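Local coordinates for uncharacterized protein TCIL3000_10_9440 (Trypanosoma congolense, PDB 5KMX) that is a surface membrane protein expressed in the insect stage of the parasite, with a bilobed ectodomain and a possible role as a sensor, at residues A[97-102]-A[138-143]; A[134-139]-A[146-151]; A[27-32]-A[80-85]. All blocks are in the same frame, centred on the assembly; numbering follows the deposited sequence.

Contact 1: A[97-102]-A[138-143]. With SO4 (sulfate ion), chain F; SO4 (sulfate ion), chain G.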
loop_
_atom_site.group_PDB
_atom_site.type_symbol
_atom_site.label_atom_id
_atom_site.label_comp_id
_atom_site.label_asym_id
_atom_site.label_seq_id
_atom_site.Cartn_x
_atom_site.Cartn_y
_atom_site.Cartn_z
ATOM N N LYS A 97 -4.327 1.682 16.274
ATOM C CA LYS A 97 -5.761 1.431 16.153
ATOM C C LYS A 97 -6.490 1.809 17.440
ATOM O O LYS A 97 -6.107 1.385 18.530
ATOM C CB LYS A 97 -6.020 -0.039 15.813
ATOM C CG LYS A 97 -5.544 -0.452 14.424
ATOM C CD LYS A 97 -6.448 0.090 13.323
ATOM C CE LYS A 97 -7.764 -0.674 13.243
ATOM N NZ LYS A 97 -8.658 -0.136 12.183
ATOM N N TRP A 98 -7.547 2.604 17.298
ATOM C CA TRP A 98 -8.300 3.108 18.441
ATOM C C TRP A 98 -9.507 2.239 18.769
ATOM O O TRP A 98 -10.259 1.843 17.878
ATOM C CB TRP A 98 -8.770 4.537 18.171
ATOM C CG TRP A 98 -7.681 5.555 18.242
ATOM C CD1 TRP A 98 -6.821 5.907 17.244
ATOM C CD2 TRP A 98 -7.337 6.358 19.373
ATOM N NE1 TRP A 98 -5.960 6.881 17.685
ATOM C CE2 TRP A 98 -6.255 7.177 18.990
ATOM C CE3 TRP A 98 -7.835 6.466 20.674
ATOM C CZ2 TRP A 98 -5.665 8.089 19.862
ATOM C CZ3 TRP A 98 -7.251 7.372 21.536
ATOM C CH2 TRP A 98 -6.176 8.172 21.127
ATOM N N TYR A 99 -9.688 1.951 20.054
ATOM C CA TYR A 99 -10.898 1.290 20.523
ATOM C C TYR A 99 -11.943 2.325 20.914
ATOM O O TYR A 99 -11.663 3.239 21.690
ATOM C CB TYR A 99 -10.608 0.379 21.716
ATOM C CG TYR A 99 -11.848 -0.308 22.236
ATOM C CD1 TYR A 99 -12.252 -1.532 21.723
ATOM C CD2 TYR A 99 -12.627 0.275 23.229
ATOM C CE1 TYR A 99 -13.387 -2.161 22.188
ATOM C CE2 TYR A 99 -13.766 -0.346 23.698
ATOM C CZ TYR A 99 -14.142 -1.564 23.175
ATOM O OH TYR A 99 -15.275 -2.187 23.641
ATOM N N THR A 100 -13.147 2.171 20.372
ATOM C CA THR A 100 -14.270 3.030 20.724
ATOM C C THR A 100 -15.381 2.202 21.346
ATOM O O THR A 100 -15.808 1.192 20.785
ATOM C CB THR A 100 -14.824 3.774 19.502
ATOM O OG1 THR A 100 -13.751 4.422 18.812
ATOM C CG2 THR A 100 -15.860 4.811 19.926
ATOM N N CYS A 101 -15.841 2.632 22.514
ATOM C CA CYS A 101 -16.933 1.957 23.195
ATOM C C CYS A 101 -18.240 2.158 22.434
ATOM O O CYS A 101 -18.937 3.153 22.628
ATOM C CB CYS A 101 -17.071 2.479 24.623
ATOM S SG CYS A 101 -17.912 1.349 25.761
ATOM N N SER A 102 -18.566 1.205 21.568
ATOM C CA SER A 102 -19.767 1.297 20.748
ATOM C C SER A 102 -20.921 0.536 21.385
ATOM O O SER A 102 -20.738 -0.174 22.372
ATOM C CB SER A 102 -19.494 0.755 19.345
ATOM O OG SER A 102 -20.661 0.819 18.543
ATOM N N SER A 138 -10.075 7.203 32.094
ATOM C CA SER A 138 -10.115 6.453 33.343
ATOM C C SER A 138 -11.200 5.378 33.304
ATOM O O SER A 138 -11.065 4.324 33.928
ATOM C CB SER A 138 -10.348 7.395 34.524
ATOM O OG SER A 138 -9.212 8.210 34.758
ATOM N N LYS A 139 -12.271 5.655 32.566
ATOM C CA LYS A 139 -13.366 4.706 32.396
ATOM C C LYS A 139 -13.811 4.676 30.935
ATOM O O LYS A 139 -13.836 5.710 30.265
ATOM C CB LYS A 139 -14.540 5.069 33.308
ATOM C CG LYS A 139 -15.694 4.083 33.254
ATOM C CD LYS A 139 -16.683 4.305 34.389
ATOM C CE LYS A 139 -16.148 3.770 35.711
ATOM N NZ LYS A 139 -17.152 3.870 36.807
ATOM N N CYS A 140 -14.158 3.489 30.450
ATOM C CA CYS A 140 -14.539 3.303 29.054
ATOM C C CYS A 140 -16.051 3.454 28.884
ATOM O O CYS A 140 -16.798 2.483 28.996
ATOM C CB CYS A 140 -14.069 1.929 28.563
ATOM S SG CYS A 140 -14.237 1.647 26.790
ATOM N N ARG A 141 -16.490 4.683 28.620
ATOM C CA ARG A 141 -17.911 4.994 28.483
ATOM C C ARG A 141 -18.349 4.935 27.024
ATOM O O ARG A 141 -17.524 5.063 26.124
ATOM C CB ARG A 141 -18.210 6.382 29.051
ATOM C CG ARG A 141 -17.721 6.593 30.471
ATOM C CD ARG A 141 -17.826 8.053 30.867
ATOM N NE ARG A 141 -17.116 8.331 32.111
ATOM C CZ ARG A 141 -15.797 8.475 32.206
ATOM N NH1 ARG A 141 -15.030 8.361 31.128
ATOM N NH2 ARG A 141 -15.242 8.729 33.382
ATOM N N LEU A 142 -19.649 4.755 26.802
ATOM C CA LEU A 142 -20.209 4.672 25.453
ATOM C C LEU A 142 -19.788 5.857 24.585
ATOM O O LEU A 142 -19.933 7.014 24.981
ATOM C CB LEU A 142 -21.738 4.593 25.521
ATOM C CG LEU A 142 -22.517 4.698 24.204
ATOM C CD1 LEU A 142 -22.395 3.418 23.389
ATOM C CD2 LEU A 142 -23.975 5.035 24.472
ATOM N N GLY A 143 -19.269 5.553 23.400
ATOM C CA GLY A 143 -18.886 6.572 22.442
ATOM C C GLY A 143 -17.541 7.204 22.746
ATOM O O GLY A 143 -17.160 8.188 22.112
HETATM S S SO4 F . -12.118 10.447 31.997
HETATM O O1 SO4 F . -12.432 11.114 33.258
HETATM O O2 SO4 F . -12.553 9.055 32.063
HETATM O O3 SO4 F . -12.812 11.126 30.906
HETATM O O4 SO4 F . -10.678 10.496 31.761
HETATM S S SO4 G . -7.591 -1.639 9.034
HETATM O O1 SO4 G . -8.011 -1.789 7.644
HETATM O O2 SO4 G . -8.662 -2.086 9.919
HETATM O O3 SO4 G . -7.292 -0.235 9.300
HETATM O O4 SO4 G . -6.397 -2.447 9.270
#

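Contact 2: A[134-139]-A[146-151]. With SO4 (sulfate ion), chain F.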
loop_
_atom_site.group_PDB
_atom_site.type_symbol
_atom_site.label_atom_id
_atom_site.label_comp_id
_atom_site.label_asym_id
_atom_site.label_seq_id
_atom_site.Cartn_x
_atom_site.Cartn_y
_atom_site.Cartn_z
ATOM N N THR A 134 -2.458 1.624 25.238
ATOM C CA THR A 134 -2.421 2.885 25.974
ATOM C C THR A 134 -3.837 3.347 26.310
ATOM O O THR A 134 -4.695 3.422 25.432
ATOM C CB THR A 134 -1.705 3.985 25.166
ATOM O OG1 THR A 134 -0.351 3.592 24.913
ATOM C CG2 THR A 134 -1.712 5.307 25.923
ATOM N N THR A 135 -4.072 3.661 27.582
ATOM C CA THR A 135 -5.371 4.153 28.028
ATOM C C THR A 135 -5.463 5.665 27.855
ATOM O O THR A 135 -4.493 6.382 28.103
ATOM C CB THR A 135 -5.634 3.801 29.508
ATOM O OG1 THR A 135 -4.566 4.301 30.321
ATOM C CG2 THR A 135 -5.745 2.296 29.691
ATOM N N GLU A 136 -6.631 6.143 27.433
ATOM C CA GLU A 136 -6.865 7.575 27.251
ATOM C C GLU A 136 -7.999 8.083 28.140
ATOM O O GLU A 136 -8.237 9.289 28.225
ATOM C CB GLU A 136 -7.176 7.884 25.784
ATOM C CG GLU A 136 -5.992 7.699 24.844
ATOM C CD GLU A 136 -4.820 8.596 25.191
ATOM O OE1 GLU A 136 -5.052 9.703 25.720
ATOM O OE2 GLU A 136 -3.666 8.196 24.932
ATOM N N SER A 137 -8.696 7.161 28.799
ATOM C CA SER A 137 -9.774 7.524 29.710
ATOM C C SER A 137 -9.758 6.624 30.941
ATOM O O SER A 137 -9.458 5.434 30.845
ATOM C CB SER A 137 -11.128 7.432 29.005
ATOM O OG SER A 137 -11.436 6.094 28.660
ATOM N N SER A 138 -10.075 7.203 32.094
ATOM C CA SER A 138 -10.115 6.453 33.343
ATOM C C SER A 138 -11.200 5.378 33.304
ATOM O O SER A 138 -11.065 4.324 33.928
ATOM C CB SER A 138 -10.348 7.395 34.524
ATOM O OG SER A 138 -9.212 8.210 34.758
ATOM N N LYS A 139 -12.271 5.655 32.566
ATOM C CA LYS A 139 -13.366 4.706 32.396
ATOM C C LYS A 139 -13.811 4.676 30.935
ATOM O O LYS A 139 -13.836 5.710 30.265
ATOM C CB LYS A 139 -14.540 5.069 33.308
ATOM C CG LYS A 139 -15.694 4.083 33.254
ATOM C CD LYS A 139 -16.683 4.305 34.389
ATOM C CE LYS A 139 -16.148 3.770 35.711
ATOM N NZ LYS A 139 -17.152 3.870 36.807
ATOM N N CYS A 146 -11.491 5.052 24.417
ATOM C CA CYS A 146 -10.984 4.556 25.689
ATOM C C CYS A 146 -9.475 4.340 25.671
ATOM O O CYS A 146 -8.825 4.375 26.715
ATOM C CB CYS A 146 -11.684 3.249 26.057
ATOM S SG CYS A 146 -13.482 3.320 25.920
ATOM N N GLY A 147 -8.925 4.111 24.484
ATOM C CA GLY A 147 -7.503 3.864 24.340
ATOM C C GLY A 147 -7.171 3.341 22.958
ATOM O O GLY A 147 -8.055 3.220 22.109
ATOM N N TYR A 148 -5.897 3.029 22.732
ATOM C CA TYR A 148 -5.447 2.548 21.432
ATOM C C TYR A 148 -4.347 1.502 21.571
ATOM O O TYR A 148 -3.748 1.350 22.638
ATOM C CB TYR A 148 -4.950 3.715 20.573
ATOM C CG TYR A 148 -3.748 4.439 21.141
ATOM C CD1 TYR A 148 -2.458 3.985 20.893
ATOM C CD2 TYR A 148 -3.901 5.581 21.915
ATOM C CE1 TYR A 148 -1.357 4.645 21.405
ATOM C CE2 TYR A 148 -2.805 6.248 22.432
ATOM C CZ TYR A 148 -1.535 5.775 22.173
ATOM O OH TYR A 148 -0.439 6.435 22.683
ATOM N N CYS A 149 -4.096 0.786 20.480
ATOM C CA CYS A 149 -3.039 -0.214 20.420
ATOM C C CYS A 149 -1.974 0.203 19.416
ATOM O O CYS A 149 -2.295 0.561 18.284
ATOM C CB CYS A 149 -3.612 -1.578 20.036
ATOM S SG CYS A 149 -2.363 -2.855 19.761
ATOM N N LYS A 150 -0.712 0.162 19.835
ATOM C CA LYS A 150 0.407 0.394 18.927
ATOM C C LYS A 150 1.042 -0.942 18.564
ATOM O O LYS A 150 1.642 -1.612 19.406
ATOM C CB LYS A 150 1.442 1.333 19.549
ATOM C CG LYS A 150 1.218 2.798 19.202
ATOM C CD LYS A 150 2.463 3.626 19.455
ATOM C CE LYS A 150 2.335 5.012 18.845
ATOM N NZ LYS A 150 3.637 5.734 18.801
ATOM N N GLN A 151 0.900 -1.316 17.297
ATOM C CA GLN A 151 1.263 -2.645 16.826
ATOM C C GLN A 151 2.434 -2.589 15.851
ATOM O O GLN A 151 2.498 -1.709 14.994
ATOM C CB GLN A 151 0.051 -3.299 16.160
ATOM C CG GLN A 151 0.139 -4.802 15.991
ATOM C CD GLN A 151 -1.093 -5.369 15.311
ATOM O OE1 GLN A 151 -2.105 -4.684 15.168
ATOM N NE2 GLN A 151 -1.011 -6.623 14.883
HETATM S S SO4 F . -12.118 10.447 31.997
HETATM O O1 SO4 F . -12.432 11.114 33.258
HETATM O O2 SO4 F . -12.553 9.055 32.063
HETATM O O3 SO4 F . -12.812 11.126 30.906
HETATM O O4 SO4 F . -10.678 10.496 31.761
#

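Contact 3: A[27-32]-A[80-85]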
loop_
_atom_site.group_PDB
_atom_site.type_symbol
_atom_site.label_atom_id
_atom_site.label_comp_id
_atom_site.label_asym_id
_atom_site.label_seq_id
_atom_site.Cartn_x
_atom_site.Cartn_y
_atom_site.Cartn_z
ATOM N N GLU A 27 2.687 -2.309 -20.792
ATOM C CA GLU A 27 3.047 -3.648 -21.250
ATOM C C GLU A 27 4.538 -3.750 -21.573
ATOM O O GLU A 27 5.080 -4.848 -21.702
ATOM C CB GLU A 27 2.226 -4.028 -22.483
ATOM C CG GLU A 27 0.716 -3.972 -22.280
ATOM C CD GLU A 27 0.197 -5.069 -21.366
ATOM O OE1 GLU A 27 0.974 -5.989 -21.031
ATOM O OE2 GLU A 27 -0.991 -5.011 -20.982
ATOM N N LYS A 28 5.190 -2.598 -21.709
ATOM C CA LYS A 28 6.611 -2.539 -22.032
ATOM C C LYS A 28 7.491 -2.421 -20.790
ATOM O O LYS A 28 8.715 -2.356 -20.897
ATOM C CB LYS A 28 6.890 -1.357 -22.962
ATOM C CG LYS A 28 6.127 -1.401 -24.274
ATOM C CD LYS A 28 6.339 -0.129 -25.077
ATOM C CE LYS A 28 5.871 -0.294 -26.512
ATOM N NZ LYS A 28 6.106 0.937 -27.313
ATOM N N TRP A 29 6.871 -2.391 -19.613
ATOM C CA TRP A 29 7.609 -2.175 -18.372
ATOM C C TRP A 29 8.301 -3.440 -17.869
ATOM O O TRP A 29 8.094 -3.862 -16.731
ATOM C CB TRP A 29 6.674 -1.630 -17.287
ATOM C CG TRP A 29 6.330 -0.184 -17.460
ATOM C CD1 TRP A 29 6.586 0.599 -18.549
ATOM C CD2 TRP A 29 5.673 0.660 -16.506
ATOM N NE1 TRP A 29 6.126 1.874 -18.334
ATOM C CE2 TRP A 29 5.562 1.938 -17.089
ATOM C CE3 TRP A 29 5.169 0.457 -15.219
ATOM C CZ2 TRP A 29 4.964 3.008 -16.426
ATOM C CZ3 TRP A 29 4.576 1.521 -14.565
ATOM C CH2 TRP A 29 4.479 2.780 -15.168
ATOM N N THR A 30 9.124 -4.040 -18.721
ATOM C CA THR A 30 10.018 -5.103 -18.288
ATOM C C THR A 30 11.282 -4.466 -17.731
ATOM O O THR A 30 11.485 -3.259 -17.869
ATOM C CB THR A 30 10.388 -6.063 -19.432
ATOM O OG1 THR A 30 10.924 -5.317 -20.531
ATOM C CG2 THR A 30 9.166 -6.840 -19.888
ATOM N N GLY A 31 12.126 -5.276 -17.103
ATOM C CA GLY A 31 13.359 -4.786 -16.521
ATOM C C GLY A 31 13.695 -5.559 -15.267
ATOM O O GLY A 31 13.505 -6.775 -15.213
ATOM N N ARG A 32 14.189 -4.855 -14.253
ATOM C CA ARG A 32 14.559 -5.500 -13.002
ATOM C C ARG A 32 14.316 -4.624 -11.778
ATOM O O ARG A 32 14.510 -3.408 -11.814
ATOM C CB ARG A 32 16.029 -5.915 -13.044
ATOM C CG ARG A 32 16.330 -7.000 -14.061
ATOM C CD ARG A 32 17.771 -7.460 -13.992
ATOM N NE ARG A 32 17.994 -8.638 -14.827
ATOM C CZ ARG A 32 19.189 -9.060 -15.227
ATOM N NH1 ARG A 32 20.286 -8.398 -14.883
ATOM N NH2 ARG A 32 19.289 -10.144 -15.985
ATOM N N ASN A 80 12.067 -0.518 -18.178
ATOM C CA ASN A 80 12.108 0.123 -19.488
ATOM C C ASN A 80 11.112 1.272 -19.608
ATOM O O ASN A 80 9.990 1.182 -19.113
ATOM C CB ASN A 80 11.837 -0.905 -20.588
ATOM C CG ASN A 80 12.767 -2.100 -20.511
ATOM O OD1 ASN A 80 12.341 -3.243 -20.672
ATOM N ND2 ASN A 80 14.043 -1.842 -20.250
ATOM N N THR A 81 11.541 2.347 -20.267
ATOM C CA THR A 81 10.733 3.554 -20.460
ATOM C C THR A 81 10.544 4.354 -19.171
ATOM O O THR A 81 9.942 5.429 -19.185
ATOM C CB THR A 81 9.334 3.233 -21.036
ATOM O OG1 THR A 81 8.560 2.499 -20.078
ATOM C CG2 THR A 81 9.451 2.432 -22.325
ATOM N N VAL A 82 11.054 3.827 -18.060
ATOM C CA VAL A 82 10.974 4.507 -16.772
ATOM C C VAL A 82 12.361 4.970 -16.351
ATOM O O VAL A 82 13.270 4.155 -16.207
ATOM C CB VAL A 82 10.396 3.589 -15.677
ATOM C CG1 VAL A 82 10.188 4.361 -14.381
ATOM C CG2 VAL A 82 9.088 2.966 -16.137
ATOM N N GLN A 83 12.522 6.276 -16.162
ATOM C CA GLN A 83 13.785 6.812 -15.679
ATOM C C GLN A 83 14.106 6.157 -14.340
ATOM O O GLN A 83 13.332 6.283 -13.390
ATOM C CB GLN A 83 13.718 8.333 -15.544
ATOM C CG GLN A 83 13.582 9.062 -16.878
ATOM C CD GLN A 83 13.458 10.572 -16.735
ATOM O OE1 GLN A 83 13.167 11.268 -17.707
ATOM N NE2 GLN A 83 13.681 11.084 -15.525
ATOM N N PRO A 84 15.250 5.454 -14.258
ATOM C CA PRO A 84 15.507 4.636 -13.069
ATOM C C PRO A 84 15.630 5.454 -11.792
ATOM O O PRO A 84 15.968 6.635 -11.840
ATOM C CB PRO A 84 16.832 3.940 -13.407
ATOM C CG PRO A 84 17.509 4.868 -14.349
ATOM C CD PRO A 84 16.400 5.450 -15.180
ATOM N N PHE A 85 15.341 4.817 -10.663
ATOM C CA PHE A 85 15.416 5.475 -9.368
ATOM C C PHE A 85 15.596 4.440 -8.269
ATOM O O PHE A 85 15.458 3.241 -8.508
ATOM C CB PHE A 85 14.161 6.315 -9.113
ATOM C CG PHE A 85 12.892 5.511 -9.026
ATOM C CD1 PHE A 85 12.222 5.118 -10.174
ATOM C CD2 PHE A 85 12.361 5.163 -7.794
ATOM C CE1 PHE A 85 11.050 4.385 -10.094
ATOM C CE2 PHE A 85 11.191 4.428 -7.708
ATOM C CZ PHE A 85 10.535 4.040 -8.860
#

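Contact 1: A[97-102]-A[138-143]
C101 and L142 bring the two backbones together, with their CA atoms 4.8 Å apart, where strand 85-100 ends, at 97-100, passes into C101 and S102 and meets the irregular loop 138-143; the touching parts run 61° apart. A single hydrogen bond joins the two segments. G143 N donates to C101 O, nearly straight at the hydrogen and in the plane of the carbonyl; the modelled length of 2.5 Å is unusually short and probably imprecise at this resolution. CD1 of L142 comes alongside the same oxygen at 3.6 Å, so an apolar branch lies next to this polar link on the surface of the protein.

C101 is the buried residue here, and C140 SG packs against it. That sulfur touches both C101 CB and CE2 of the Y99 ring, each at 3.7 Å. It meets the ring at the edge, close to the ring plane, in a sulfur-aromatic contact. Y99 has CG anti to its backbone N (chi1 179°), which carries the ring along the strand end to C140. Both cysteines are committed to disulfides, C101 with C115 and C140 with C146, while H119 and F122 of helix 116-128 meet the ring of Y99.

R141 starts away from 97-102, and its extended chain carries the guanidinium to a sulfate. NH1 and NH2 both donate to one sulfate oxygen, O2, at the guanidinium edge, with NH1 at 2.7 Å; the anion probably came from the crystallisation liquor. NH1 also forms a salt bridge with E144. Such packing of disulfide sulfur against an aromatic edge, beside one backbone bond, is in keeping with a small cystine-stabilised lobe in which strand, loop and helix are covalently joined.

Contact 2: A[134-139]-A[146-151]
A beta hairpin made of strands 132-135 and 145-165 pairs T134 with Y148 and T135 with G147, the first as a hydrogen-bonded and the second as a non-hydrogen-bonded antiparallel pair. T134 N donates to Y148 O at 2.9 Å, and Y148 N returns a bond to T134 O. One pair further on, the CA atoms of T135 and G147 are only 4.3 Å apart. G147 suits this close approach, because a side chain there would run into T134 O, which lies 3.0 Å from G147 CA. Beyond the regular pairing, C146 O accepts E136 N at 2.9 Å from above the carbonyl plane, with a second, weak bond from S137 N.

Y148 carries most of the side-chain contact. Its CG stands between the backbone N and the carbonyl carbon (chi1 63°), which turns the ring back over T134. The two side chains lie side by side, and CB of T134 rests over one ring face, 3.8 Å from the centroid, in a CH-pi contact displaced toward the hydroxyl end. E136 approaches the same ring differently: OE2 comes to its edge, near the plane, 3.3 Å from CE2, and the carboxylate and ring planes differ by only 11°. W98 of strand 85-100 adds another aromatic ring to this group.

At the turn end, S137 OG donates to K139 O from above the carbonyl plane, and it also touches C146 CA. C149 points away from 134-139, and so does C146 overall, although its CB still meets S137 OG; C146 is disulfide-bonded to C140. The arrangement is an antiparallel hairpin, extended by strand 85-100 on the far side of 145-165, backed by helix 116-128 and tied to it by the C126-C149 disulfide.

Contact 3: A[27-32]-A[80-85]
W29 and V82 form the tight, buried side of this contact, while T30 and N80 meet at the surface. CG2 of V82 lies over one face of the indole, 3.9 Å from the centroid of the five-membered ring and 16° off its normal, a CH-pi contact in which the methyl comes nearest to CE2 and NE1. The two side chains cross at about a right angle, so V82 touches the ring with a methyl tip rather than along its length. Although the CB of W29 is directed away from 80-85, CG lies anti to the carbonyl carbon (chi1 -76°), and the indole comes back to the loop 80-85. W29 is also the centre of an inverse gamma turn, with a weak bond from T30 N to K28 O.

The outer side is polar and exposed. N80 N donates to T30 O at 2.8 Å. A second link runs between side chains, from T30 OG1 to N80 OD1, so that N80 engages T30 through both its backbone N and its OD1; the 2.5 Å between OG1 and OD1 is doubtfully short. CB of N80 also lies 3.5 Å from K28 O. The loose part is K28 itself, whose side-chain end leads away from 80-85.

In the fold, the T30 to N80 bond prolongs the antiparallel pairing of strand 31-33 with strand 72-79, just where the latter gives way to the loop before 85-100. On the inner side, W29 meets I79, A162, L202 and an edge-to-face Y170, its carbonyl bonded to T58, so that strands 72-79, 145-165, 169-172 and 197-204 all border the indole.

How the contacts relate
From the N terminus, contact 3 comes first: it joins the lead-in to strand 31-33 to the loop after strand 72-79, closing off a largely stranded part of one lobe. Strand 85-100 then runs to the other lobe, where contact 1 opens and closes around helix 116-128 and strand 132-135. Contact 2 begins before contact 1 has closed and ends beyond it, so the two cross rather than nest, sharing S138 and K139 and linked by the C140-C146 disulfide. Their centres lie 8 Å apart, whereas contact 3 is 46 to 49 Å from them, centre to centre. Strands 85-100 and 145-165, neighbours in the sheet, connect the two regions.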